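Local coordinates for protein GTP-sensing transcriptional pleiotropic repressor CodY (PDB 5N0L) that represses transcription in response to nutrient supply, with a GAF domain that binds isoleucine, probably as an effector, at residues Gln10-Arg13 against Lys14-Thr18; Leu58-Val61 against Gln62-Ser65; Glu98-Leu101 against Glu102-Glu106. All blocks are in the same frame, centred on the assembly; numbering follows the deposited sequence.

The three contacts follow one another along a single GAF-like domain, and each is a local contact within one continuous stretch. Contact 1 belongs to the N-terminal helix 7-22, which meets two other subunits; its centre lies about 33 Å from that of contact 2 and about 39 Å from that of contact 3. The other two gather round the bound isoleucine. Contact 2 supplies Asp63 and Ser65, which hold the amino group of the ligand, whereas contact 3 supplies Phe104, whose side chain comes within about 4 Å of it. Their centres are about 17 Å apart and their nearest atoms about 6 Å, so the two turns meet through the ligand and pocket without touching directly.

Contact 1: Gln10-Arg13 against Lys14-Thr18; sequences QKTR and KINKT
OG1 of Thr12 and CG of Asn16 both stand beside their own backbone N (chi1 -69° in each), which leaves the Thr12 methyl anti to its N and alongside the Asn16 amide, the two side chains pointing the same way. The methyl CG2 of Thr12 rests 3.6 Å from ND2 of Asn16, while OG1 of Thr12 bonds back to Val8 O. In Lys17, CG lies beside the backbone N (chi1 -79°) and comes 3.4 Å from Arg13 O; bends farther out keep CD and CE near that oxygen and turn NZ toward a water.

Four successive backbone bonds of alpha-helical spacing run beneath; the straightest joins Ile15 N to Lys11 O at 3.0 Å (175°). Gln10 O takes both Lys14 N, at 3.1 Å, and the water, 2.6 Å away. That water weakly accepts from Lys17 NZ at 3.4 Å.

Lys11 NZ bonds to Val39 O of the second subunit, and Arg13 forms a salt bridge with Glu148 of the third. Four amide N-H groups are thus used by carbonyls one turn back, while Lys11 and Arg13 reach two other subunits, a chemistry suited to a helix lodged between them.

Contact 2: Leu58-Val61 against Gln62-Ser65; sequences LNDV and QDSS. With ILE (isoleucine), chain G.
Asp60 with Asp63, and Val61 with Ser64, are joined by the backbone hydrogen bonds that shape this turn: Asp63 N donates to Asp60 O at 3.2 Å and Ser64 N to Val61 O at 3.2 Å. The two consecutive bonds each span three residues, as in a short 3-10 turn with Val61 and Gln62 at its bend. Both N-H groups come from well above the carbonyl planes, 47° and 54° out of them, consistent with the tight winding of a 3-10 turn.

The apolar contact is between Leu58 and Ser64. The two methyls of Leu58 reach the same carbon, CB of Ser64, with CD1 3.8 Å and CD2 3.9 Å away, so that the leucine fork sits against the serine methylene. The hydroxyl of Ser64 stands trans to its own N (chi1 179°) and bonds onward to Val66 N.

The Asp60 methylene, CB, meets Asp63 OD2 at 3.8 Å, but the two carboxylates are not in contact, Asp60 OD1 lying 5.0 Å from Asp63 OD2. Asn59 ND2 donates to Asp60 OD2, whereas Asp63 OD2 is held by Tyr135 OH and a salt bridge to Lys113. The lysine probably offsets the proximity of two like charges.

Ligand binding uses the end of the turn. The amino group of the bound isoleucine donates to Asp63 O at 2.7 Å and to Ser65 OG at 2.7 Å, so one backbone carbonyl and one hydroxyl grip it together. Tyr45, Asn43, Lys113 and Glu107 also hydrogen-bond the ligand.

In the fold, the turn lies in the loop from strand 53-57, at one margin of the five-stranded sheet in this chain, to strand 67-68. It leans on the adjacent strand 43-48, where Leu58 packs on Asn43 and Tyr45 and Asp60 N bonds to Asn43 OD1.

Contact 3: Glu98-Leu101 against Glu102-Glu106; sequences EKIL and EIFPE
Ile100 and Phe104 meet in a local contact along the short, weakly bonded helix 100-103, between strand 92-95, outermost in the sheet of this chain, and the long strand 114-122, where the helix gives way to the pocket wall. The two side chains cross obliquely, CG2 of Ile100 lying 4.2 Å from CB of Phe104. Beneath them Ile100 O accepts twice. Phe104 N approaches in the carbonyl plane at 2.8 Å, while Ile103 N comes from above that plane at 3.1 Å. This pair of bonds, one spanning four residues and one three, fixes the backbone from which the aromatic ring departs.

The ring itself is backed by its neighbour in sequence: Ile103 CG2 sits over the centre of one face, 3.5 Å above the plane. With CG of Phe104 turned beside its backbone N (chi1 -59°), the ring packs on Leu95, Thr115 and Val117, and meets Tyr81 edge-to-face.

On the exposed flank, the alkyl chain of Lys99 passes the carboxylate of Glu102, which approaches CG through OE2 at 3.6 Å and OE1 at 3.7 Å. The lysine chain bends away farther out, so this is a contact of methylene with carboxylate rather than a charge pair.

Pro105 has no N-H to give to Leu101 O. Its ring lies against that oxygen instead, with CG 3.4 Å away, and its CA-H makes a CH···O contact with the same atom. Leu101 CD2 in turn reaches Pro105 O at 3.5 Å.

Phe104 touches the bound isoleucine, and the arrangement is that of a short helix running into the isoleucine-binding pocket of a GAF domain, the residue just beyond the helix presenting an aromatic ring to the ligand.

Contact 1: Gln10-Arg13 against Lys14-Thr18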
ATOM      1  N   GLN A  10     -21.293  -0.862 -25.766  1.00 18.42           N
ATOM      2  CA  GLN A  10     -21.901  -1.929 -24.902  1.00 22.76           C
ATOM      3  C   GLN A  10     -20.794  -2.823 -24.388  1.00 25.77           C
ATOM      4  O   GLN A  10     -20.879  -3.299 -23.217  1.00 29.22           O
ATOM      5  CB  GLN A  10     -22.885  -2.792 -25.609  1.00 27.31           C
ATOM      6  CG  GLN A  10     -24.200  -2.046 -25.963  1.00 30.21           C
ATOM      7  CD  GLN A  10     -25.219  -2.957 -26.677  1.00 37.46           C
ATOM      8  OE1 GLN A  10     -25.407  -4.143 -26.290  1.00 39.00           O
ATOM      9  NE2 GLN A  10     -25.886  -2.436 -27.707  1.00 41.27           N
ATOM     10  N   LYS A  11     -19.830  -3.090 -25.237  1.00 23.70           N
ATOM     11  CA  LYS A  11     -18.646  -3.982 -24.827  1.00 22.70           C
ATOM     12  C   LYS A  11     -17.755  -3.269 -23.841  1.00 23.00           C
ATOM     13  O   LYS A  11     -17.390  -3.869 -22.827  1.00 28.20           O
ATOM     14  CB  LYS A  11     -17.878  -4.432 -26.001  1.00 25.70           C
ATOM     15  CG  LYS A  11     -18.601  -5.443 -26.835  1.00 31.10           C
ATOM     16  CD  LYS A  11     -17.807  -5.746 -28.064  1.00 32.98           C
ATOM     17  CE  LYS A  11     -18.378  -6.940 -28.880  1.00 29.02           C
ATOM     18  NZ  LYS A  11     -17.439  -7.276 -29.951  1.00 28.32           N
ATOM     19  N   THR A  12     -17.455  -1.993 -24.043  1.00 23.46           N
ATOM     20  CA  THR A  12     -16.764  -1.159 -23.084  1.00 22.73           C
ATOM     21  C   THR A  12     -17.493  -1.170 -21.759  1.00 26.65           C
ATOM     22  O   THR A  12     -16.868  -1.183 -20.663  1.00 24.87           O
ATOM     23  CB  THR A  12     -16.632   0.270 -23.674  1.00 27.50           C
ATOM     24  OG1 THR A  12     -15.709   0.206 -24.769  1.00 25.37           O
ATOM     25  CG2 THR A  12     -16.118   1.173 -22.675  1.00 35.21           C
ATOM     26  N   ARG A  13     -18.824  -1.092 -21.794  1.00 24.29           N
ATOM     27  CA  ARG A  13     -19.604  -1.025 -20.549  1.00 25.36           C
ATOM     28  C   ARG A  13     -19.458  -2.381 -19.770  1.00 24.29           C
ATOM     29  O   ARG A  13     -19.410  -2.380 -18.521  1.00 27.19           O
ATOM     30  CB  ARG A  13     -21.031  -0.650 -20.821  1.00 25.86           C
ATOM     31  CG  ARG A  13     -21.101   0.875 -20.850  1.00 22.68           C
ATOM     32  CD  ARG A  13     -22.414   1.374 -21.553  1.00 22.69           C
ATOM     33  NE  ARG A  13     -22.458   2.799 -21.405  1.00 24.46           N
ATOM     34  CZ  ARG A  13     -23.443   3.563 -21.946  1.00 29.15           C
ATOM     35  NH1 ARG A  13     -24.447   2.991 -22.607  1.00 30.01           N
ATOM     36  NH2 ARG A  13     -23.432   4.890 -21.768  1.00 27.14           N
ATOM     37  N   LYS A  14     -19.391  -3.488 -20.479  1.00 26.35           N
ATOM     38  CA  LYS A  14     -19.163  -4.823 -19.874  1.00 26.74           C
ATOM     39  C   LYS A  14     -17.826  -4.879 -19.257  1.00 30.37           C
ATOM     40  O   LYS A  14     -17.738  -5.317 -18.076  1.00 33.78           O
ATOM     41  CB  LYS A  14     -19.314  -5.934 -20.874  1.00 33.30           C
ATOM     42  CG  LYS A  14     -20.732  -6.310 -21.158  1.00 43.54           C
ATOM     43  CD  LYS A  14     -20.904  -7.594 -22.006  1.00 51.38           C
ATOM     44  CE  LYS A  14     -22.197  -7.480 -22.829  1.00 61.80           C
ATOM     45  NZ  LYS A  14     -22.757  -8.784 -23.238  1.00 60.11           N
ATOM     46  N   ILE A  15     -16.810  -4.519 -19.987  1.00 25.38           N
ATOM     47  CA  ILE A  15     -15.452  -4.478 -19.451  1.00 27.89           C
ATOM     48  C   ILE A  15     -15.417  -3.608 -18.183  1.00 31.28           C
ATOM     49  O   ILE A  15     -14.839  -4.036 -17.161  1.00 29.46           O
ATOM     50  CB  ILE A  15     -14.391  -3.985 -20.444  1.00 25.93           C
ATOM     51  CG1 ILE A  15     -14.259  -4.872 -21.683  1.00 27.45           C
ATOM     52  CG2 ILE A  15     -12.993  -3.726 -19.786  1.00 25.76           C
ATOM     53  CD1 ILE A  15     -13.757  -6.273 -21.487  1.00 31.05           C
ATOM     54  N   ASN A  16     -16.019  -2.399 -18.223  1.00 25.79           N
ATOM     55  CA  ASN A  16     -15.929  -1.473 -17.133  1.00 27.47           C
ATOM     56  C   ASN A  16     -16.661  -2.006 -15.911  1.00 26.30           C
ATOM     57  O   ASN A  16     -16.227  -1.745 -14.763  1.00 31.74           O
ATOM     58  CB  ASN A  16     -16.423  -0.043 -17.538  1.00 25.32           C
ATOM     59  CG  ASN A  16     -15.465   0.650 -18.528  1.00 27.95           C
ATOM     60  OD1 ASN A  16     -14.276   0.253 -18.708  1.00 25.78           O
ATOM     61  ND2 ASN A  16     -15.965   1.755 -19.161  1.00 28.55           N
ATOM     62  N   LYS A  17     -17.708  -2.798 -16.126  1.00 25.35           N
ATOM     63  CA  LYS A  17     -18.442  -3.389 -14.968  1.00 28.05           C
ATOM     64  C   LYS A  17     -17.498  -4.354 -14.279  1.00 32.41           C
ATOM     65  O   LYS A  17     -17.471  -4.375 -13.027  1.00 35.60           O
ATOM     66  CB  LYS A  17     -19.734  -4.106 -15.358  1.00 36.13           C
ATOM     67  CG  LYS A  17     -20.930  -3.161 -15.624  1.00 43.50           C
ATOM     68  CD  LYS A  17     -22.100  -3.961 -16.189  1.00 57.84           C
ATOM     69  CE  LYS A  17     -22.944  -3.170 -17.234  1.00 68.53           C
ATOM     70  NZ  LYS A  17     -23.379  -3.927 -18.461  1.00 82.94           N
ATOM     71  N   THR A  18     -16.755  -5.106 -15.062  1.00 30.67           N
ATOM     72  CA  THR A  18     -15.751  -6.007 -14.486  1.00 32.93           C
ATOM     73  C   THR A  18     -14.681  -5.249 -13.719  1.00 41.50           C
ATOM     74  O   THR A  18     -14.307  -5.651 -12.582  1.00 43.45           O
ATOM     75  CB  THR A  18     -15.148  -6.908 -15.560  1.00 28.52           C
ATOM     76  OG1 THR A  18     -16.169  -7.773 -16.011  1.00 34.19           O
ATOM     77  CG2 THR A  18     -13.949  -7.812 -14.984  1.00 27.91           C
TER
HETATM   78  O   HOH W   1     -22.995  -3.688 -21.841  1.00 41.71           O

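Contact 2: Leu58-Val61 against Gln62-Ser65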
ATOM      1  N   LEU A  58      -6.341 -29.546  -7.655  1.00 22.90           N
ATOM      2  CA  LEU A  58      -7.178 -30.796  -7.788  1.00 23.29           C
ATOM      3  C   LEU A  58      -6.318 -32.035  -7.959  1.00 27.16           C
ATOM      4  O   LEU A  58      -5.754 -32.272  -9.006  1.00 25.85           O
ATOM      5  CB  LEU A  58      -8.198 -30.689  -8.987  1.00 24.12           C
ATOM      6  CG  LEU A  58      -9.261 -29.600  -8.804  1.00 26.89           C
ATOM      7  CD1 LEU A  58     -10.025 -29.483 -10.170  1.00 27.91           C
ATOM      8  CD2 LEU A  58     -10.212 -29.844  -7.600  1.00 25.85           C
ATOM      9  N   ASN A  59      -6.194 -32.806  -6.878  1.00 27.77           N
ATOM     10  CA  ASN A  59      -5.613 -34.134  -6.954  1.00 24.25           C
ATOM     11  C   ASN A  59      -6.548 -35.127  -7.662  1.00 23.69           C
ATOM     12  O   ASN A  59      -6.081 -36.031  -8.320  1.00 31.33           O
ATOM     13  CB  ASN A  59      -5.347 -34.566  -5.471  1.00 21.36           C
ATOM     14  CG  ASN A  59      -4.566 -35.888  -5.410  1.00 24.90           C
ATOM     15  OD1 ASN A  59      -3.361 -35.859  -5.589  1.00 29.21           O
ATOM     16  ND2 ASN A  59      -5.245 -37.051  -5.207  1.00 29.14           N
ATOM     17  N   ASP A  60      -7.870 -34.937  -7.503  1.00 25.10           N
ATOM     18  CA  ASP A  60      -8.900 -35.770  -8.050  1.00 27.71           C
ATOM     19  C   ASP A  60      -9.861 -34.827  -8.861  1.00 29.52           C
ATOM     20  O   ASP A  60     -10.780 -34.288  -8.316  1.00 26.53           O
ATOM     21  CB  ASP A  60      -9.649 -36.485  -6.992  1.00 25.50           C
ATOM     22  CG  ASP A  60      -8.655 -37.383  -6.140  1.00 28.29           C
ATOM     23  OD1 ASP A  60      -8.392 -38.470  -6.652  1.00 31.75           O
ATOM     24  OD2 ASP A  60      -8.125 -36.891  -5.102  1.00 31.62           O
ATOM     25  N   VAL A  61      -9.514 -34.612 -10.118  1.00 26.78           N
ATOM     26  CA  VAL A  61     -10.219 -33.568 -10.962  1.00 29.66           C
ATOM     27  C   VAL A  61     -11.740 -33.771 -11.067  1.00 27.98           C
ATOM     28  O   VAL A  61     -12.532 -32.776 -11.003  1.00 31.23           O
ATOM     29  CB  VAL A  61      -9.534 -33.446 -12.342  1.00 31.64           C
ATOM     30  CG1 VAL A  61     -10.359 -32.522 -13.318  1.00 37.44           C
ATOM     31  CG2 VAL A  61      -8.107 -32.891 -12.270  1.00 39.32           C
ATOM     32  N   GLN A  62     -12.172 -35.025 -11.104  1.00 28.35           N
ATOM     33  CA  GLN A  62     -13.579 -35.357 -11.253  1.00 31.83           C
ATOM     34  C   GLN A  62     -14.438 -34.950 -10.099  1.00 25.33           C
ATOM     35  O   GLN A  62     -15.652 -34.883 -10.230  1.00 29.49           O
ATOM     36  CB  GLN A  62     -13.811 -36.834 -11.623  1.00 37.41           C
ATOM     37  CG  GLN A  62     -13.171 -37.247 -12.959  1.00 47.84           C
ATOM     38  CD  GLN A  62     -13.923 -36.677 -14.166  1.00 71.01           C
ATOM     39  OE1 GLN A  62     -13.413 -35.810 -14.924  1.00 81.56           O
ATOM     40  NE2 GLN A  62     -15.157 -37.158 -14.354  1.00 75.77           N
ATOM     41  N   ASP A  63     -13.854 -34.790  -8.895  1.00 24.59           N
ATOM     42  CA  ASP A  63     -14.580 -34.407  -7.723  1.00 26.03           C
ATOM     43  C   ASP A  63     -14.663 -32.930  -7.415  1.00 23.30           C
ATOM     44  O   ASP A  63     -15.176 -32.549  -6.368  1.00 26.77           O
ATOM     45  CB  ASP A  63     -13.793 -35.114  -6.450  1.00 28.11           C
ATOM     46  CG  ASP A  63     -13.772 -36.609  -6.547  1.00 33.03           C
ATOM     47  OD1 ASP A  63     -14.437 -37.197  -7.420  1.00 31.57           O
ATOM     48  OD2 ASP A  63     -13.104 -37.211  -5.614  1.00 28.03           O
ATOM     49  N   SER A  64     -14.271 -32.050  -8.388  1.00 24.43           N
ATOM     50  CA  SER A  64     -14.285 -30.605  -8.126  1.00 23.42           C
ATOM     51  C   SER A  64     -15.680 -30.122  -7.857  1.00 22.77           C
ATOM     52  O   SER A  64     -16.597 -30.526  -8.563  1.00 28.67           O
ATOM     53  CB  SER A  64     -13.727 -29.856  -9.290  1.00 25.47           C
ATOM     54  OG  SER A  64     -13.813 -28.501  -8.944  1.00 25.08           O
ATOM     55  N   SER A  65     -15.842 -29.303  -6.853  1.00 24.64           N
ATOM     56  CA  SER A  65     -17.140 -28.640  -6.581  1.00 25.35           C
ATOM     57  C   SER A  65     -17.177 -27.191  -7.134  1.00 25.33           C
ATOM     58  O   SER A  65     -18.039 -26.440  -6.754  1.00 29.19           O
ATOM     59  CB  SER A  65     -17.467 -28.612  -5.085  1.00 22.71           C
ATOM     60  OG  SER A  65     -17.816 -29.914  -4.682  1.00 25.70           O
TER
HETATM   61  N   ILE G 201     -16.408 -32.111  -3.974  1.00 31.56           N
HETATM   62  CA  ILE G 201     -15.263 -31.697  -3.108  1.00 31.98           C
HETATM   63  C   ILE G 201     -14.087 -32.607  -3.353  1.00 31.93           C
HETATM   64  O   ILE G 201     -14.261 -33.823  -3.299  1.00 30.98           O
HETATM   65  CB  ILE G 201     -15.683 -31.698  -1.654  1.00 32.63           C
HETATM   66  CG1 ILE G 201     -16.747 -30.611  -1.441  1.00 34.42           C
HETATM   67  CG2 ILE G 201     -14.535 -31.327  -0.776  1.00 33.97           C
HETATM   68  CD1 ILE G 201     -16.219 -29.189  -1.374  1.00 28.60           C
HETATM   69  OXT ILE G 201     -13.041 -32.092  -3.685  1.00 30.06           O

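Contact 3: Glu98-Leu101 against Glu102-Glu106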
ATOM      1  N   GLU A  98     -21.550 -40.181   5.480  1.00 37.09           N
ATOM      2  CA  GLU A  98     -22.865 -39.454   5.299  1.00 40.88           C
ATOM      3  C   GLU A  98     -22.954 -38.123   6.014  1.00 35.47           C
ATOM      4  O   GLU A  98     -23.694 -37.196   5.546  1.00 38.40           O
ATOM      5  CB  GLU A  98     -24.129 -40.287   5.624  1.00 49.46           C
ATOM      6  CG  GLU A  98     -24.401 -41.379   4.591  1.00 59.79           C
ATOM      7  CD  GLU A  98     -25.874 -41.642   4.348  1.00 69.47           C
ATOM      8  OE1 GLU A  98     -26.359 -42.690   4.815  1.00 68.95           O
ATOM      9  OE2 GLU A  98     -26.530 -40.795   3.677  1.00107.57           O
ATOM     10  N   LYS A  99     -22.220 -37.947   7.113  1.00 40.72           N
ATOM     11  CA  LYS A  99     -22.183 -36.604   7.692  1.00 37.81           C
ATOM     12  C   LYS A  99     -21.702 -35.508   6.690  1.00 33.42           C
ATOM     13  O   LYS A  99     -22.001 -34.385   6.913  1.00 39.59           O
ATOM     14  CB  LYS A  99     -21.312 -36.543   8.914  1.00 49.55           C
ATOM     15  CG  LYS A  99     -21.934 -35.861  10.134  1.00 56.06           C
ATOM     16  CD  LYS A  99     -21.335 -36.471  11.424  1.00 68.23           C
ATOM     17  CE  LYS A  99     -19.828 -36.273  11.463  1.00 71.35           C
ATOM     18  NZ  LYS A  99     -18.981 -37.511  11.327  1.00 86.82           N
ATOM     19  N   ILE A 100     -20.884 -35.849   5.685  1.00 29.72           N
ATOM     20  CA  ILE A 100     -20.410 -34.884   4.697  1.00 28.05           C
ATOM     21  C   ILE A 100     -21.612 -34.096   4.178  1.00 28.01           C
ATOM     22  O   ILE A 100     -21.510 -32.890   3.960  1.00 31.15           O
ATOM     23  CB  ILE A 100     -19.690 -35.579   3.529  1.00 25.98           C
ATOM     24  CG1 ILE A 100     -18.268 -36.064   3.933  1.00 29.68           C
ATOM     25  CG2 ILE A 100     -19.422 -34.633   2.392  1.00 25.79           C
ATOM     26  CD1 ILE A 100     -17.780 -37.172   3.022  1.00 31.84           C
ATOM     27  N   LEU A 101     -22.710 -34.776   3.990  1.00 28.81           N
ATOM     28  CA  LEU A 101     -23.913 -34.187   3.366  1.00 34.22           C
ATOM     29  C   LEU A 101     -24.614 -33.073   4.139  1.00 35.32           C
ATOM     30  O   LEU A 101     -25.376 -32.294   3.529  1.00 33.47           O
ATOM     31  CB  LEU A 101     -24.922 -35.278   2.994  1.00 36.80           C
ATOM     32  CG  LEU A 101     -24.526 -36.352   1.985  1.00 35.15           C
ATOM     33  CD1 LEU A 101     -25.629 -37.384   1.889  1.00 42.84           C
ATOM     34  CD2 LEU A 101     -24.242 -35.807   0.584  1.00 38.53           C
ATOM     35  N   GLU A 102     -24.417 -33.019   5.457  1.00 35.27           N
ATOM     36  CA  GLU A 102     -24.969 -31.958   6.267  1.00 43.56           C
ATOM     37  C   GLU A 102     -24.362 -30.598   5.823  1.00 40.12           C
ATOM     38  O   GLU A 102     -25.072 -29.588   5.783  1.00 39.86           O
ATOM     39  CB  GLU A 102     -24.764 -32.254   7.778  1.00 42.57           C
ATOM     40  CG  GLU A 102     -25.569 -33.464   8.270  1.00 54.56           C
ATOM     41  CD  GLU A 102     -25.157 -33.994   9.680  1.00 60.94           C
ATOM     42  OE1 GLU A 102     -24.518 -33.257  10.478  1.00 60.91           O
ATOM     43  OE2 GLU A 102     -25.478 -35.161  10.015  1.00 74.39           O
ATOM     44  N   ILE A 103     -23.085 -30.605   5.424  1.00 33.26           N
ATOM     45  CA  ILE A 103     -22.373 -29.413   4.950  1.00 28.80           C
ATOM     46  C   ILE A 103     -22.305 -29.294   3.416  1.00 26.20           C
ATOM     47  O   ILE A 103     -22.461 -28.149   2.860  1.00 33.22           O
ATOM     48  CB  ILE A 103     -20.922 -29.428   5.487  1.00 32.28           C
ATOM     49  CG1 ILE A 103     -20.986 -29.369   7.036  1.00 39.65           C
ATOM     50  CG2 ILE A 103     -20.171 -28.218   4.955  1.00 27.77           C
ATOM     51  CD1 ILE A 103     -19.888 -30.147   7.683  1.00 55.09           C
ATOM     52  N   PHE A 104     -22.077 -30.387   2.730  1.00 25.60           N
ATOM     53  CA  PHE A 104     -21.839 -30.396   1.282  1.00 25.17           C
ATOM     54  C   PHE A 104     -22.854 -31.344   0.698  1.00 23.88           C
ATOM     55  O   PHE A 104     -22.566 -32.543   0.451  1.00 26.68           O
ATOM     56  CB  PHE A 104     -20.411 -30.815   0.954  1.00 24.08           C
ATOM     57  CG  PHE A 104     -19.379 -29.961   1.536  1.00 25.00           C
ATOM     58  CD1 PHE A 104     -19.184 -28.628   1.153  1.00 26.08           C
ATOM     59  CD2 PHE A 104     -18.474 -30.500   2.492  1.00 25.59           C
ATOM     60  CE1 PHE A 104     -18.204 -27.863   1.676  1.00 26.30           C
ATOM     61  CE2 PHE A 104     -17.485 -29.723   3.059  1.00 26.44           C
ATOM     62  CZ  PHE A 104     -17.298 -28.398   2.672  1.00 29.94           C
ATOM     63  N   PRO A 105     -24.081 -30.808   0.376  1.00 27.85           N
ATOM     64  CA  PRO A 105     -25.135 -31.778   0.067  1.00 35.33           C
ATOM     65  C   PRO A 105     -25.101 -32.523  -1.237  1.00 30.84           C
ATOM     66  O   PRO A 105     -25.909 -33.444  -1.396  1.00 40.79           O
ATOM     67  CB  PRO A 105     -26.412 -30.947   0.155  1.00 38.96           C
ATOM     68  CG  PRO A 105     -26.139 -29.972   1.159  1.00 32.53           C
ATOM     69  CD  PRO A 105     -24.692 -29.609   0.990  1.00 35.79           C
ATOM     70  N   GLU A 106     -24.183 -32.155  -2.138  1.00 31.85           N
ATOM     71  CA  GLU A 106     -24.086 -32.756  -3.435  1.00 34.63           C
ATOM     72  C   GLU A 106     -22.990 -33.779  -3.531  1.00 38.90           C
ATOM     73  O   GLU A 106     -22.482 -34.099  -4.637  1.00 37.14           O
ATOM     74  CB  GLU A 106     -23.793 -31.648  -4.502  1.00 36.76           C
ATOM     75  CG  GLU A 106     -24.775 -30.501  -4.549  1.00 40.42           C
ATOM     76  CD  GLU A 106     -26.172 -31.029  -4.592  1.00 44.58           C
ATOM     77  OE1 GLU A 106     -26.459 -31.814  -5.539  1.00 58.46           O
ATOM     78  OE2 GLU A 106     -26.955 -30.713  -3.656  1.00 51.95           O
TER